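PDB 3REN: glycosyl hydrolase, family 8 from Clostridium perfringens, which acts as an alpha-amylase, probably hydrolysing alpha-1,4-glucosidic linkages of starch-like glucans, and is built on an (alpha/alpha)6-barrel. Local coordinates for residues A[62-67]-A[333-338]; A[282-287]-A[338-343]. All coordinates share one frame; numbering follows the deposited sequence.

Interaction 1 (A[62-67]-A[333-338]); sequences SESEGL and VYSFDN
Glu63, Ser64 and Leu67 meet Ser335 and Phe336 in a buried, mixed polar and aromatic contact between the starts of helix 62-74 and helix 335-346, centred about 8 Å from the centre of the chain. This pairing of an early helix with the last one is consistent with neighbouring inner helices of the (alpha/alpha)6-barrel. The backbones come nearest at Ser64 and Phe336, whose CA atoms are 6.6 Å apart.

The aromatic half is built on the Phe336 ring. With CG anti to the backbone N (chi1 -177°), Phe336 swings its ring toward helix 62-74, although its CB does not point there. The extended Glu63 chain crosses this side chain at about a right angle and brings OE1 to 3.3 Å from Phe336 CD1; carboxylate and ring planes are 36° apart, so the two groups are not stacked flat. Leu67 CD1 lies 3.8 Å from the same CD1 and adds an apolar contact.

The polar half depends on a water. It donates to Glu63 OE1 over 2.9 Å, and is hydrogen-bonded to Ser64 OG at 2.7 Å and to Ser335 OG at 2.8 Å. A chi1 of 60° sets Ser335 OG between its backbone N and carbonyl carbon, turned toward this water. Leu67 also touches Leu339 further along helix 335-346, and Glu63 reaches Asp115 of helix 113-130.

Three side-chain oxygens from two helices thus share one water, beside a single leucine-phenylalanine contact. Water and ring both lie against OE1 and would be expected to limit how the Glu63 carboxylate turns.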
ATOM      1  N   SER A  62       6.175  -9.455  -2.494  1.00  9.05           N
ATOM      2  CA  SER A  62       7.076  -8.363  -2.106  1.00 11.06           C
ATOM      3  C   SER A  62       6.268  -7.148  -1.680  1.00 11.33           C
ATOM      4  O   SER A  62       6.799  -6.230  -1.008  1.00 10.70           O
ATOM      5  CB  SER A  62       8.032  -7.983  -3.235  1.00 10.82           C
ATOM      6  OG  SER A  62       7.292  -7.646  -4.424  1.00 12.13           O
ATOM      7  N   GLU A  63       4.994  -7.132  -2.090  1.00 10.87           N
ATOM      8  CA  GLU A  63       4.022  -6.187  -1.530  1.00 11.87           C
ATOM      9  C   GLU A  63       4.000  -6.294   0.005  1.00 11.69           C
ATOM     10  O   GLU A  63       4.128  -5.274   0.681  1.00 10.32           O
ATOM     11  CB  GLU A  63       2.609  -6.410  -2.106  1.00 10.88           C
ATOM     12  CG  GLU A  63       1.456  -5.585  -1.454  1.00 15.29           C
ATOM     13  CD  GLU A  63       0.085  -6.047  -2.005  1.00 17.26           C
ATOM     14  OE1 GLU A  63      -0.486  -7.049  -1.469  1.00 15.82           O
ATOM     15  OE2 GLU A  63      -0.383  -5.447  -3.017  1.00 18.36           O
ATOM     16  N   SER A  64       3.784  -7.511   0.513  1.00 12.03           N
ATOM     17  CA  SER A  64       3.710  -7.772   1.957  1.00 13.15           C
ATOM     18  C   SER A  64       5.007  -7.385   2.645  1.00 13.47           C
ATOM     19  O   SER A  64       5.010  -6.687   3.674  1.00 12.61           O
ATOM     20  CB  SER A  64       3.447  -9.260   2.220  1.00 13.47           C
ATOM     21  OG  SER A  64       2.252  -9.649   1.572  1.00 14.27           O
ATOM     22  N   GLU A  65       6.129  -7.823   2.058  1.00 12.48           N
ATOM     23  CA  GLU A  65       7.434  -7.503   2.609  1.00 12.19           C
ATOM     24  C   GLU A  65       7.723  -6.001   2.683  1.00 11.48           C
ATOM     25  O   GLU A  65       8.251  -5.536   3.688  1.00 10.70           O
ATOM     26  CB  GLU A  65       8.540  -8.226   1.830  1.00 11.84           C
ATOM     27  CG  GLU A  65       8.425  -9.731   1.994  1.00 14.77           C
ATOM     28  CD  GLU A  65       8.450 -10.167   3.482  1.00 16.40           C
ATOM     29  OE1 GLU A  65       9.287  -9.645   4.246  1.00 15.84           O
ATOM     30  OE2 GLU A  65       7.638 -11.014   3.888  1.00 13.83           O
ATOM     31  N   GLY A  66       7.390  -5.270   1.611  1.00 10.75           N
ATOM     32  CA  GLY A  66       7.562  -3.824   1.549  1.00 10.44           C
ATOM     33  C   GLY A  66       6.746  -3.130   2.617  1.00 10.42           C
ATOM     34  O   GLY A  66       7.227  -2.201   3.244  1.00 10.52           O
ATOM     35  N   LEU A  67       5.509  -3.576   2.827  1.00 10.23           N
ATOM     36  CA  LEU A  67       4.661  -3.023   3.888  1.00 10.92           C
ATOM     37  C   LEU A  67       5.277  -3.200   5.272  1.00 10.47           C
ATOM     38  O   LEU A  67       5.279  -2.283   6.080  1.00  9.87           O
ATOM     39  CB  LEU A  67       3.224  -3.600   3.826  1.00 10.72           C
ATOM     40  CG  LEU A  67       2.369  -3.097   2.623  1.00 11.79           C
ATOM     41  CD1 LEU A  67       1.047  -3.921   2.419  1.00  9.02           C
ATOM     42  CD2 LEU A  67       2.059  -1.609   2.768  1.00  7.02           C
ATOM     43  N   VAL A 333      -8.410 -14.844   5.016  1.00 15.13           N
ATOM     44  CA  VAL A 333      -7.637 -13.719   5.549  1.00 14.17           C
ATOM     45  C   VAL A 333      -6.748 -13.216   4.400  1.00 14.68           C
ATOM     46  O   VAL A 333      -6.208 -14.049   3.678  1.00 15.39           O
ATOM     47  CB  VAL A 333      -6.737 -14.150   6.750  1.00 14.37           C
ATOM     48  CG1 VAL A 333      -5.730 -13.045   7.151  1.00 12.11           C
ATOM     49  CG2 VAL A 333      -7.568 -14.527   7.976  1.00 13.06           C
ATOM     50  N   TYR A 334      -6.622 -11.902   4.240  1.00 13.80           N
ATOM     51  CA  TYR A 334      -5.712 -11.300   3.277  1.00 15.61           C
ATOM     52  C   TYR A 334      -4.636 -10.489   3.975  1.00 15.27           C
ATOM     53  O   TYR A 334      -4.955  -9.547   4.698  1.00 16.33           O
ATOM     54  CB  TYR A 334      -6.476 -10.416   2.240  1.00 16.36           C
ATOM     55  CG  TYR A 334      -7.147 -11.299   1.223  1.00 21.74           C
ATOM     56  CD1 TYR A 334      -8.361 -11.928   1.500  1.00 26.58           C
ATOM     57  CD2 TYR A 334      -6.499 -11.603   0.012  1.00 28.01           C
ATOM     58  CE1 TYR A 334      -8.944 -12.816   0.572  1.00 29.84           C
ATOM     59  CE2 TYR A 334      -7.065 -12.473  -0.916  1.00 30.01           C
ATOM     60  CZ  TYR A 334      -8.287 -13.072  -0.628  1.00 32.65           C
ATOM     61  OH  TYR A 334      -8.837 -13.933  -1.558  1.00 35.98           O
ATOM     62  N   SER A 335      -3.372 -10.835   3.735  1.00 14.05           N
ATOM     63  CA  SER A 335      -2.257 -10.144   4.361  1.00 14.65           C
ATOM     64  C   SER A 335      -2.358  -8.657   4.087  1.00 13.67           C
ATOM     65  O   SER A 335      -2.089  -7.821   4.947  1.00 11.73           O
ATOM     66  CB  SER A 335      -0.915 -10.703   3.842  1.00 14.55           C
ATOM     67  OG  SER A 335      -0.814 -10.530   2.420  1.00 20.02           O
ATOM     68  N   PHE A 336      -2.736  -8.314   2.872  1.00 13.76           N
ATOM     69  CA  PHE A 336      -2.769  -6.897   2.499  1.00 14.82           C
ATOM     70  C   PHE A 336      -3.627  -6.019   3.448  1.00 14.74           C
ATOM     71  O   PHE A 336      -3.199  -4.922   3.853  1.00 13.48           O
ATOM     72  CB  PHE A 336      -3.220  -6.749   1.043  1.00 15.39           C
ATOM     73  CG  PHE A 336      -3.210  -5.336   0.542  1.00 14.96           C
ATOM     74  CD1 PHE A 336      -2.009  -4.672   0.316  1.00 16.71           C
ATOM     75  CD2 PHE A 336      -4.417  -4.687   0.244  1.00 17.40           C
ATOM     76  CE1 PHE A 336      -1.993  -3.353  -0.183  1.00 19.47           C
ATOM     77  CE2 PHE A 336      -4.428  -3.385  -0.250  1.00 18.19           C
ATOM     78  CZ  PHE A 336      -3.230  -2.698  -0.462  1.00 19.25           C
ATOM     79  N   ASP A 337      -4.813  -6.503   3.817  1.00 14.76           N
ATOM     80  CA  ASP A 337      -5.663  -5.746   4.741  1.00 15.38           C
ATOM     81  C   ASP A 337      -5.097  -5.669   6.133  1.00 14.89           C
ATOM     82  O   ASP A 337      -5.184  -4.628   6.772  1.00 15.48           O
ATOM     83  CB  ASP A 337      -7.073  -6.317   4.788  1.00 16.01           C
ATOM     84  CG  ASP A 337      -7.855  -6.005   3.525  1.00 19.40           C
ATOM     85  OD1 ASP A 337      -7.638  -4.919   2.938  1.00 19.51           O
ATOM     86  OD2 ASP A 337      -8.647  -6.859   3.112  1.00 20.32           O
ATOM     87  N   ASN A 338      -4.503  -6.772   6.584  1.00 14.28           N
ATOM     88  CA  ASN A 338      -3.869  -6.830   7.886  1.00 13.73           C
ATOM     89  C   ASN A 338      -2.654  -5.911   8.021  1.00 13.00           C
ATOM     90  O   ASN A 338      -2.513  -5.209   9.032  1.00 11.96           O
ATOM     91  CB  ASN A 338      -3.547  -8.282   8.262  1.00 13.04           C
ATOM     92  CG  ASN A 338      -4.806  -9.061   8.611  1.00 13.25           C
ATOM     93  OD1 ASN A 338      -5.187  -9.112   9.767  1.00 10.02           O
ATOM     94  ND2 ASN A 338      -5.487  -9.630   7.593  1.00  9.24           N
TER
HETATM   95  O   HOH W   1       0.050  -8.157   1.144  1.00 12.98           O

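Interaction 2 (A[282-287]-A[338-343]); sequences SPSIYS and NLNALL
Ser284 and Ser287 meet Asn340 and Ala341 where the first turn of helix 283-296 lies beside the middle of helix 335-346. The clear hydrogen bond across the contact runs from Asn340 ND2 to Ser284 OG, 3.1 Å long and nearly straight at 165°, with the oxygen close to the Asn340 amide plane. Ser284 OG also has a probable bond to Asp337 OD1, three residues before Asn340; its modelled length is too short to be trusted in detail. Within segment 282-287, the Ser287 hydroxyl is turned back along its own helix (chi1 -66°) and donates to Pro283 O at 2.8 Å. The same carbonyl accepts Ser287 N from the opposite face of its plane.

Van der Waals contact accounts for the rest. Ser287 CB sits 3.8 Å from Asn340 CB, and Ser287 OG lies over the Asn340-Ala341 peptide, 3.1 Å from Asn340 C.

Small side chains at the interface accompany close backbones: the CA atoms of Ser287 and Ala341 are 5.3 Å apart, and the segment axes approach to 8.2 Å with N-to-C directions only 23° from parallel. Such near-parallel packing is consistent with neighbouring inner helices of an (alpha/alpha)6-barrel.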
ATOM      1  N   SER A 282     -13.656  -2.281   3.644  1.00 16.15           N
ATOM      2  CA  SER A 282     -12.336  -2.924   3.648  1.00 16.07           C
ATOM      3  C   SER A 282     -11.438  -2.282   4.704  1.00 14.10           C
ATOM      4  O   SER A 282     -11.368  -1.081   4.778  1.00 14.02           O
ATOM      5  CB  SER A 282     -11.736  -2.732   2.231  1.00 16.39           C
ATOM      6  OG  SER A 282     -10.332  -2.730   2.220  1.00 18.83           O
ATOM      7  N   PRO A 283     -10.722  -3.081   5.517  1.00 13.33           N
ATOM      8  CA  PRO A 283      -9.720  -2.477   6.413  1.00 12.31           C
ATOM      9  C   PRO A 283      -8.681  -1.599   5.670  1.00 11.78           C
ATOM     10  O   PRO A 283      -8.162  -0.665   6.254  1.00 11.56           O
ATOM     11  CB  PRO A 283      -9.004  -3.703   7.015  1.00 12.68           C
ATOM     12  CG  PRO A 283     -10.022  -4.834   6.863  1.00 13.91           C
ATOM     13  CD  PRO A 283     -10.744  -4.558   5.600  1.00 13.49           C
ATOM     14  N   SER A 284      -8.380  -1.902   4.404  1.00 10.34           N
ATOM     15  CA  SER A 284      -7.386  -1.114   3.642  1.00 11.14           C
ATOM     16  C   SER A 284      -7.878   0.289   3.321  1.00 10.71           C
ATOM     17  O   SER A 284      -7.095   1.244   3.306  1.00 11.67           O
ATOM     18  CB  SER A 284      -6.998  -1.842   2.357  1.00 10.59           C
ATOM     19  OG  SER A 284      -6.254  -2.987   2.694  1.00 16.13           O
ATOM     20  N   ILE A 285      -9.173   0.407   3.043  1.00 10.95           N
ATOM     21  CA  ILE A 285      -9.808   1.710   2.844  0.50 11.22           C
ATOM     22  C   ILE A 285      -9.684   2.523   4.124  1.00 11.22           C
ATOM     23  O   ILE A 285      -9.168   3.656   4.117  1.00 11.38           O
ATOM     24  CB  ILE A 285     -11.284   1.545   2.551  0.50 11.20           C
ATOM     25  CG1 ILE A 285     -11.472   0.762   1.260  0.50 11.92           C
ATOM     26  CG2 ILE A 285     -11.994   2.924   2.506  0.50 10.27           C
ATOM     27  CD1 ILE A 285     -11.284   1.578   0.073  0.50 12.09           C
ATOM     28  N   TYR A 286     -10.172   1.942   5.235  1.00 11.18           N
ATOM     29  CA  TYR A 286     -10.116   2.666   6.532  1.00 11.75           C
ATOM     30  C   TYR A 286      -8.704   3.013   6.973  1.00 11.59           C
ATOM     31  O   TYR A 286      -8.473   4.100   7.499  1.00 11.94           O
ATOM     32  CB  TYR A 286     -10.865   1.904   7.633  1.00 10.78           C
ATOM     33  CG  TYR A 286     -12.367   1.910   7.402  1.00 11.54           C
ATOM     34  CD1 TYR A 286     -13.049   3.117   7.183  1.00 11.49           C
ATOM     35  CD2 TYR A 286     -13.090   0.724   7.365  1.00  8.09           C
ATOM     36  CE1 TYR A 286     -14.437   3.156   6.957  1.00 10.67           C
ATOM     37  CE2 TYR A 286     -14.495   0.738   7.143  1.00 11.54           C
ATOM     38  CZ  TYR A 286     -15.149   1.964   6.942  1.00 13.04           C
ATOM     39  OH  TYR A 286     -16.508   1.997   6.731  1.00 11.52           O
ATOM     40  N   SER A 287      -7.766   2.089   6.742  1.00 11.14           N
ATOM     41  CA  SER A 287      -6.340   2.350   6.981  1.00 12.29           C
ATOM     42  C   SER A 287      -5.839   3.558   6.271  1.00 12.16           C
ATOM     43  O   SER A 287      -5.170   4.386   6.884  1.00 12.66           O
ATOM     44  CB  SER A 287      -5.481   1.146   6.575  1.00 12.96           C
ATOM     45  OG  SER A 287      -5.772   0.047   7.422  1.00 16.11           O
ATOM     46  N   ASN A 338      -4.503  -6.772   6.584  1.00 14.28           N
ATOM     47  CA  ASN A 338      -3.869  -6.830   7.886  1.00 13.73           C
ATOM     48  C   ASN A 338      -2.654  -5.911   8.021  1.00 13.00           C
ATOM     49  O   ASN A 338      -2.513  -5.209   9.032  1.00 11.96           O
ATOM     50  CB  ASN A 338      -3.547  -8.282   8.262  1.00 13.04           C
ATOM     51  CG  ASN A 338      -4.806  -9.061   8.611  1.00 13.25           C
ATOM     52  OD1 ASN A 338      -5.187  -9.112   9.767  1.00 10.02           O
ATOM     53  ND2 ASN A 338      -5.487  -9.630   7.593  1.00  9.24           N
ATOM     54  N   LEU A 339      -1.800  -5.890   6.994  1.00 12.18           N
ATOM     55  CA  LEU A 339      -0.623  -5.008   7.013  1.00 12.21           C
ATOM     56  C   LEU A 339      -0.977  -3.516   6.936  1.00 12.61           C
ATOM     57  O   LEU A 339      -0.318  -2.668   7.592  1.00 10.96           O
ATOM     58  CB  LEU A 339       0.363  -5.395   5.904  1.00 11.96           C
ATOM     59  CG  LEU A 339       1.038  -6.735   6.148  1.00 10.80           C
ATOM     60  CD1 LEU A 339       1.494  -7.315   4.769  1.00  9.43           C
ATOM     61  CD2 LEU A 339       2.215  -6.566   7.207  1.00 10.83           C
ATOM     62  N   ASN A 340      -1.996  -3.181   6.138  1.00 11.24           N
ATOM     63  CA  ASN A 340      -2.409  -1.775   6.036  1.00 11.88           C
ATOM     64  C   ASN A 340      -2.985  -1.327   7.383  1.00 11.47           C
ATOM     65  O   ASN A 340      -2.649  -0.242   7.875  1.00 10.75           O
ATOM     66  CB  ASN A 340      -3.406  -1.565   4.886  1.00 11.92           C
ATOM     67  CG  ASN A 340      -2.719  -1.479   3.527  1.00 14.67           C
ATOM     68  OD1 ASN A 340      -1.633  -0.911   3.418  1.00 18.28           O
ATOM     69  ND2 ASN A 340      -3.340  -2.042   2.493  1.00 16.61           N
ATOM     70  N   ALA A 341      -3.771  -2.206   8.011  1.00 10.43           N
ATOM     71  CA  ALA A 341      -4.310  -1.936   9.362  1.00 11.30           C
ATOM     72  C   ALA A 341      -3.191  -1.741  10.383  1.00 10.34           C
ATOM     73  O   ALA A 341      -3.311  -0.919  11.282  1.00 12.73           O
ATOM     74  CB  ALA A 341      -5.226  -3.079   9.821  1.00  9.23           C
ATOM     75  N   LEU A 342      -2.112  -2.507  10.252  1.00 10.90           N
ATOM     76  CA  LEU A 342      -0.981  -2.364  11.170  1.00 11.00           C
ATOM     77  C   LEU A 342      -0.342  -0.988  11.035  1.00 11.48           C
ATOM     78  O   LEU A 342      -0.089  -0.315  12.032  1.00 12.21           O
ATOM     79  CB  LEU A 342       0.015  -3.537  10.988  1.00 11.28           C
ATOM     80  CG  LEU A 342       1.221  -3.570  11.906  1.00 11.06           C
ATOM     81  CD1 LEU A 342       0.807  -3.924  13.327  1.00  9.62           C
ATOM     82  CD2 LEU A 342       2.268  -4.559  11.365  1.00 13.46           C
ATOM     83  N   LEU A 343      -0.128  -0.527   9.802  1.00 11.19           N
ATOM     84  CA  LEU A 343       0.301   0.856   9.578  1.00 11.40           C
ATOM     85  C   LEU A 343      -0.617   1.929  10.195  1.00 11.23           C
ATOM     86  O   LEU A 343      -0.115   2.918  10.751  1.00 10.81           O
ATOM     87  CB  LEU A 343       0.533   1.141   8.082  1.00 10.96           C
ATOM     88  CG  LEU A 343       1.676   0.293   7.485  1.00 13.97           C
ATOM     89  CD1 LEU A 343       1.744   0.373   5.984  1.00 13.20           C
ATOM     90  CD2 LEU A 343       3.086   0.691   8.052  1.00 12.63           C
TER

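How the interactions relate
Helix 62-74 comes first in the chain, and its partner segment, at the start of helix 335-346, lies 266 residues further on, so interaction 1 joins early and late parts of the sequence. Helix 283-296 starts inside that span, and interaction 2 closes a shorter loop of about 50 residues, containing helix 299-312. Its partner segment 338-343 runs on past the end of the longer span, so the two closures cross; Asn338 belongs to both. Their centres are 10 Å apart, with Phe336 CE2 3.5 Å from Ser284 OG. Touching helix 62-74 through one segment and helix 283-296 through the other, helix 335-346 sits between them, an arrangement consistent with closing the inner ring of the barrel.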